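PDB 3N6Q: YghZ aldo-keto reductase from Escherichia coli, which probably catalyses the NADPH-dependent reduction of aldehydes and ketones to alcohols. Local coordinates for residues B[194-199]-B[287-292]; B[278-283]-B[308-313]. One frame throughout, in Å; residues are numbered along the deposited sequence. Where two conformers were deposited one is given.

Contact 1: residues B[194-199]-B[287-292]; sequences PSYNLL and SWLLKD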
loop_
_atom_site.group_PDB
_atom_site.type_symbol
_atom_site.label_atom_id
_atom_site.label_comp_id
_atom_site.label_asym_id
_atom_site.label_seq_id
_atom_site.Cartn_x
_atom_site.Cartn_y
_atom_site.Cartn_z
ATOM N N PRO B 194 -29.298 -10.194 0.388
ATOM C CA PRO B 194 -30.049 -11.460 0.271
ATOM C C PRO B 194 -31.222 -11.293 -0.681
ATOM O O PRO B 194 -31.706 -10.178 -0.927
ATOM C CB PRO B 194 -30.554 -11.690 1.713
ATOM C CG PRO B 194 -30.904 -10.248 2.162
ATOM C CD PRO B 194 -29.745 -9.384 1.550
ATOM N N SER B 195 -31.739 -12.387 -1.211
ATOM C CA SER B 195 -33.035 -12.316 -1.859
ATOM C C SER B 195 -34.007 -12.259 -0.692
ATOM O O SER B 195 -33.943 -13.131 0.180
ATOM C CB SER B 195 -33.325 -13.635 -2.622
ATOM O OG SER B 195 -32.494 -13.693 -3.780
ATOM N N TYR B 196 -34.994 -11.369 -0.781
ATOM C CA TYR B 196 -35.894 -11.105 0.380
ATOM C C TYR B 196 -37.128 -10.382 -0.128
ATOM O O TYR B 196 -37.023 -9.378 -0.824
ATOM C CB TYR B 196 -35.149 -10.205 1.377
ATOM C CG TYR B 196 -35.898 -10.016 2.687
ATOM C CD1 TYR B 196 -36.904 -10.906 3.069
ATOM C CD2 TYR B 196 -35.656 -8.899 3.469
ATOM C CE1 TYR B 196 -37.554 -10.756 4.329
ATOM C CE2 TYR B 196 -36.354 -8.702 4.674
ATOM C CZ TYR B 196 -37.259 -9.645 5.101
ATOM O OH TYR B 196 -37.922 -9.452 6.323
ATOM N N ASN B 197 -38.308 -10.963 0.096
ATOM C CA ASN B 197 -39.538 -10.311 -0.307
ATOM C C ASN B 197 -40.688 -10.950 0.482
ATOM O O ASN B 197 -40.485 -11.848 1.326
ATOM C CB ASN B 197 -39.782 -10.475 -1.836
ATOM C CG ASN B 197 -39.696 -11.941 -2.318
ATOM O OD1 ASN B 197 -40.520 -12.776 -1.965
ATOM N ND2 ASN B 197 -38.719 -12.227 -3.195
ATOM N N LEU B 198 -41.905 -10.582 0.112
ATOM C CA LEU B 198 -43.042 -11.048 0.891
ATOM C C LEU B 198 -43.168 -12.566 0.869
ATOM O O LEU B 198 -43.610 -13.157 1.850
ATOM C CB LEU B 198 -44.329 -10.422 0.346
ATOM C CG LEU B 198 -44.892 -9.214 1.069
ATOM C CD1 LEU B 198 -46.160 -8.847 0.300
ATOM C CD2 LEU B 198 -45.279 -9.564 2.496
ATOM N N LEU B 199 -42.736 -13.193 -0.224
ATOM C CA LEU B 199 -42.923 -14.614 -0.445
ATOM C C LEU B 199 -41.691 -15.403 -0.052
ATOM O O LEU B 199 -41.700 -16.614 -0.125
ATOM C CB LEU B 199 -43.226 -14.908 -1.927
ATOM C CG LEU B 199 -44.378 -14.028 -2.428
ATOM C CD1 LEU B 199 -44.727 -14.498 -3.812
ATOM C CD2 LEU B 199 -45.575 -14.179 -1.480
ATOM N N SER B 287 -43.275 -1.494 0.305
ATOM C CA SER B 287 -43.517 -0.846 1.605
ATOM C C SER B 287 -43.317 -1.861 2.722
ATOM O O SER B 287 -42.784 -1.558 3.763
ATOM C CB SER B 287 -44.969 -0.318 1.639
ATOM O OG SER B 287 -45.105 0.784 0.737
ATOM N N TRP B 288 -43.761 -3.081 2.475
ATOM C CA TRP B 288 -43.623 -4.144 3.462
ATOM C C TRP B 288 -42.193 -4.425 3.855
ATOM O O TRP B 288 -41.872 -4.577 5.014
ATOM C CB TRP B 288 -44.328 -5.402 2.975
ATOM C CG TRP B 288 -44.352 -6.502 4.010
ATOM C CD1 TRP B 288 -45.393 -6.816 4.892
ATOM C CD2 TRP B 288 -43.331 -7.494 4.214
ATOM N NE1 TRP B 288 -45.021 -7.936 5.663
ATOM C CE2 TRP B 288 -43.757 -8.339 5.283
ATOM C CE3 TRP B 288 -42.071 -7.723 3.629
ATOM C CZ2 TRP B 288 -42.994 -9.430 5.716
ATOM C CZ3 TRP B 288 -41.298 -8.778 4.089
ATOM C CH2 TRP B 288 -41.755 -9.622 5.138
ATOM N N LEU B 289 -41.295 -4.472 2.867
ATOM C CA LEU B 289 -39.878 -4.607 3.198
ATOM C C LEU B 289 -39.367 -3.426 3.991
ATOM O O LEU B 289 -38.543 -3.593 4.894
ATOM C CB LEU B 289 -39.067 -4.785 1.870
ATOM C CG LEU B 289 -39.276 -6.173 1.237
ATOM C CD1 LEU B 289 -38.799 -6.182 -0.268
ATOM C CD2 LEU B 289 -38.418 -7.228 2.038
ATOM N N LEU B 290 -39.805 -2.228 3.627
ATOM C CA LEU B 290 -39.276 -0.977 4.172
ATOM C C LEU B 290 -40.072 -0.494 5.449
ATOM O O LEU B 290 -39.910 0.657 5.895
ATOM C CB LEU B 290 -39.431 0.123 3.143
ATOM C CG LEU B 290 -38.419 -0.015 1.971
ATOM C CD1 LEU B 290 -38.696 1.010 0.904
ATOM C CD2 LEU B 290 -36.939 0.052 2.491
ATOM N N LYS B 291 -40.897 -1.380 5.997
ATOM C CA LYS B 291 -41.863 -0.997 7.057
ATOM C C LYS B 291 -41.175 -0.721 8.376
ATOM O O LYS B 291 -41.774 -0.130 9.307
ATOM C CB LYS B 291 -42.874 -2.127 7.281
ATOM C CG LYS B 291 -42.275 -3.423 7.886
ATOM C CD LYS B 291 -43.359 -4.588 7.824
ATOM C CE LYS B 291 -42.837 -5.963 8.244
ATOM N NZ LYS B 291 -41.748 -6.490 7.301
ATOM N N ASP B 292 -39.947 -1.217 8.495
ATOM C CA ASP B 292 -39.146 -0.970 9.677
ATOM C C ASP B 292 -37.661 -0.862 9.267
ATOM O O ASP B 292 -37.323 -0.807 8.069
ATOM C CB ASP B 292 -39.344 -2.111 10.678
ATOM C CG ASP B 292 -38.973 -3.485 10.086
ATOM O OD1 ASP B 292 -38.043 -3.592 9.206
ATOM O OD2 ASP B 292 -39.627 -4.471 10.522
#
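Tyr196 meets Leu289 through one face of its ring, a CH-pi contact in which methyl CD2 of Leu289 stands 3.7 Å from the centroid of the Tyr196 ring and leans toward its rim, closest to the Tyr196 CD2–CE2 side. CG of Tyr196 is anti to its backbone N (chi1 -172°), which starts the ring on its course past the leucine, the two side chains running in opposite directions. Farther out the phenol crosses Trp288 at about a right angle, with Tyr196 OH 4.0 Å from Trp288 CH2. The other methyl, Leu289 CD1, lies 3.7 Å from Tyr196 O, a buried carbonyl with no polar partner in the model. Asn197 turns its CB away but packs its CA 4.0 Å from Leu289 CD2, and its OD1 accepts from Leu199 N at 2.8 Å to close an Asx turn. In the barrel, the contact thus sets the loop leaving strand 191-193 against the last turn of helix 281-289, in the connection that leads to strand 297-300. Leu198 supplies the second CH-pi contact: its CD2 sits 3.3 Å from the centroid of the five-membered ring of Trp288, 9° off the normal. On the opposite indole face, Lys291 NZ lies 3.4 Å above the plane while donating to Trp288 O, so the ring is sandwiched between a methyl and an ammonium group. An alanine in place of Trp288 would probably open a gap between Leu198 CD2 and Lys291 NZ, leaving each without the indole face it packs on. Phe320, edge-to-face with the indole, and Leu325 of helix 322-334 also pack on Trp288.

Contact 2: residues B[278-283]-B[308-313]; sequences GQSMAQ and LEENVQ
Gln283 and Glu310 carry this contact, their side chains crossing with the amide and carboxylate planes 37° apart. Gln283 runs extended beyond CG, and its NE2 donates to the backbone carbonyl Glu310 O at 2.8 Å in an almost perfectly straight bond (178° at the hydrogen), the acceptor lying in the plane of the amide. Glu310 O is gripped twice, since Gln313 N reaches it from the other face of the carbonyl plane. The remaining end of the same amide, Gln283 OE1, takes the backbone N of Ser280 at 2.9 Å from above the carbonyl plane, while Gln283 N donates to Ser280 OG at 3.1 Å. This reciprocal pair is a capping box at the start of helix 281-289; it holds the OE1 end of the Gln283 amide, and the bond to Glu310 O holds the NE2 end.

Glu310 bends at chi2 (-90°) and turns its carboxylate back to the neighbouring helix. Ser280 OG donates to Glu310 OE2 at 2.6 Å, on the syn side of the oxygen, and Asn311 ND2 comes to Glu310 OE1 at 3.0 Å from above the carboxylate plane. The third contributor, Gln313, lays its CB against Gln283 NE2, and its carbonyl oxygen receives a water that accepts from Gln279 NE2. Helices 281-289 and 305-312 are successive elements of the barrel's outer layer, joined through strand 297-300. A carboxylate bound to the N-cap serine sits close to the positive end of the helix dipole, which would be expected to stabilise its negative charge.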
loop_
_atom_site.group_PDB
_atom_site.type_symbol
_atom_site.label_atom_id
_atom_site.label_comp_id
_atom_site.label_asym_id
_atom_site.label_seq_id
_atom_site.Cartn_x
_atom_site.Cartn_y
_atom_site.Cartn_z
ATOM N N GLY B 278 -54.621 1.935 -0.862
ATOM C CA GLY B 278 -54.343 2.942 -1.913
ATOM C C GLY B 278 -52.992 2.735 -2.639
ATOM O O GLY B 278 -52.399 3.697 -3.158
ATOM N N GLN B 279 -52.591 1.468 -2.728
ATOM C CA GLN B 279 -51.286 1.045 -3.321
ATOM C C GLN B 279 -51.528 0.058 -4.416
ATOM O O GLN B 279 -52.508 -0.712 -4.372
ATOM C CB GLN B 279 -50.402 0.361 -2.272
ATOM C CG GLN B 279 -50.020 1.280 -1.094
ATOM C CD GLN B 279 -48.863 0.734 -0.271
ATOM O OE1 GLN B 279 -48.994 -0.254 0.478
ATOM N NE2 GLN B 279 -47.734 1.409 -0.366
ATOM N N SER B 280 -50.590 0.002 -5.387
ATOM C CA SER B 280 -50.520 -1.151 -6.264
ATOM C C SER B 280 -49.945 -2.311 -5.470
ATOM O O SER B 280 -49.301 -2.135 -4.449
ATOM C CB SER B 280 -49.571 -0.902 -7.462
ATOM O OG SER B 280 -48.267 -0.608 -6.976
ATOM N N MET B 281 -50.055 -3.493 -6.029
ATOM C CA MET B 281 -49.413 -4.640 -5.414
ATOM C C MET B 281 -47.902 -4.451 -5.240
ATOM O O MET B 281 -47.357 -4.750 -4.171
ATOM C CB MET B 281 -49.733 -5.924 -6.178
ATOM C CG MET B 281 -49.076 -7.141 -5.566
ATOM S SD MET B 281 -49.766 -7.552 -3.949
ATOM C CE MET B 281 -48.299 -7.713 -2.930
ATOM N N ALA B 282 -47.229 -3.914 -6.256
ATOM C CA ALA B 282 -45.755 -3.695 -6.174
ATOM C C ALA B 282 -45.416 -2.694 -5.059
ATOM O O ALA B 282 -44.479 -2.899 -4.290
ATOM C CB ALA B 282 -45.225 -3.176 -7.544
ATOM N N GLN B 283 -46.193 -1.614 -4.953
ATOM C CA GLN B 283 -45.916 -0.630 -3.926
ATOM C C GLN B 283 -46.098 -1.283 -2.556
ATOM O O GLN B 283 -45.250 -1.085 -1.682
ATOM C CB GLN B 283 -46.839 0.595 -4.031
ATOM C CG GLN B 283 -46.467 1.496 -5.237
ATOM C CD GLN B 283 -47.566 2.446 -5.622
ATOM O OE1 GLN B 283 -48.732 2.262 -5.227
ATOM N NE2 GLN B 283 -47.219 3.455 -6.434
ATOM N N LEU B 308 -40.044 3.320 -12.230
ATOM C CA LEU B 308 -39.359 3.938 -11.098
ATOM C C LEU B 308 -40.281 4.958 -10.434
ATOM O O LEU B 308 -40.402 4.974 -9.218
ATOM C CB LEU B 308 -38.056 4.621 -11.516
ATOM C CG LEU B 308 -36.998 3.637 -12.047
ATOM C CD1 LEU B 308 -35.810 4.467 -12.598
ATOM C CD2 LEU B 308 -36.561 2.723 -10.861
ATOM N N GLU B 309 -40.932 5.796 -11.244
ATOM C CA GLU B 309 -41.860 6.784 -10.692
ATOM C C GLU B 309 -42.922 6.066 -9.824
ATOM O O GLU B 309 -43.226 6.497 -8.740
ATOM C CB GLU B 309 -42.495 7.617 -11.816
ATOM C CG GLU B 309 -41.443 8.299 -12.712
ATOM C CD GLU B 309 -42.029 9.175 -13.860
ATOM O OE1 GLU B 309 -41.722 10.389 -13.876
ATOM O OE2 GLU B 309 -42.766 8.666 -14.752
ATOM N N GLU B 310 -43.441 4.939 -10.282
ATOM C CA GLU B 310 -44.510 4.254 -9.573
ATOM C C GLU B 310 -43.949 3.628 -8.302
ATOM O O GLU B 310 -44.523 3.732 -7.199
ATOM C CB GLU B 310 -45.098 3.175 -10.475
ATOM C CG GLU B 310 -46.475 2.630 -10.054
ATOM C CD GLU B 310 -46.410 1.408 -9.100
ATOM O OE1 GLU B 310 -45.402 1.238 -8.360
ATOM O OE2 GLU B 310 -47.387 0.618 -9.090
ATOM N N ASN B 311 -42.777 3.018 -8.417
ATOM C CA ASN B 311 -42.234 2.260 -7.221
ATOM C C ASN B 311 -41.832 3.157 -6.025
ATOM O O ASN B 311 -42.033 2.818 -4.838
ATOM C CB ASN B 311 -41.044 1.414 -7.669
ATOM C CG ASN B 311 -41.450 0.150 -8.427
ATOM O OD1 ASN B 311 -40.582 -0.504 -9.006
ATOM N ND2 ASN B 311 -42.746 -0.139 -8.529
ATOM N N VAL B 312 -41.301 4.332 -6.312
ATOM C CA VAL B 312 -40.777 5.185 -5.251
ATOM C C VAL B 312 -41.927 5.714 -4.401
ATOM O O VAL B 312 -41.704 6.151 -3.271
ATOM C CB VAL B 312 -39.958 6.394 -5.739
ATOM C CG1 VAL B 312 -38.576 5.945 -6.370
ATOM C CG2 VAL B 312 -40.775 7.287 -6.687
ATOM N N GLN B 313 -43.128 5.702 -4.960
ATOM C CA GLN B 313 -44.334 6.113 -4.199
ATOM C C GLN B 313 -44.723 5.140 -3.107
ATOM O O GLN B 313 -45.551 5.469 -2.222
ATOM C CB GLN B 313 -45.525 6.342 -5.137
ATOM C CG GLN B 313 -45.316 7.582 -6.015
ATOM C CD GLN B 313 -46.537 7.835 -6.857
ATOM O OE1 GLN B 313 -47.635 8.043 -6.320
ATOM N NE2 GLN B 313 -46.399 7.680 -8.174
HETATM O O HOH W 1 -47.676 3.996 -1.851
#

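The pair illustrates how one helix can be held by different chemistry at its two ends. Contact 1 is buried and apolar, with methyl-on-ring packing prominent among its cross-segment contacts at the C-terminal turn of helix 281-289. Contact 2, farther from the centre of the chain and only partly buried, works at the N-terminal turn through hydrogen bonds, a carboxylate and a bridging water. Their centres are about 14 Å apart, and the segments alternate along the chain. A probable hydrogen bond of 2.9 Å between Gln279 NE2 and Ser287 OG connects them. Contact 1 ties the helix to a barrel loop, contact 2 to the neighbouring helix 305-312.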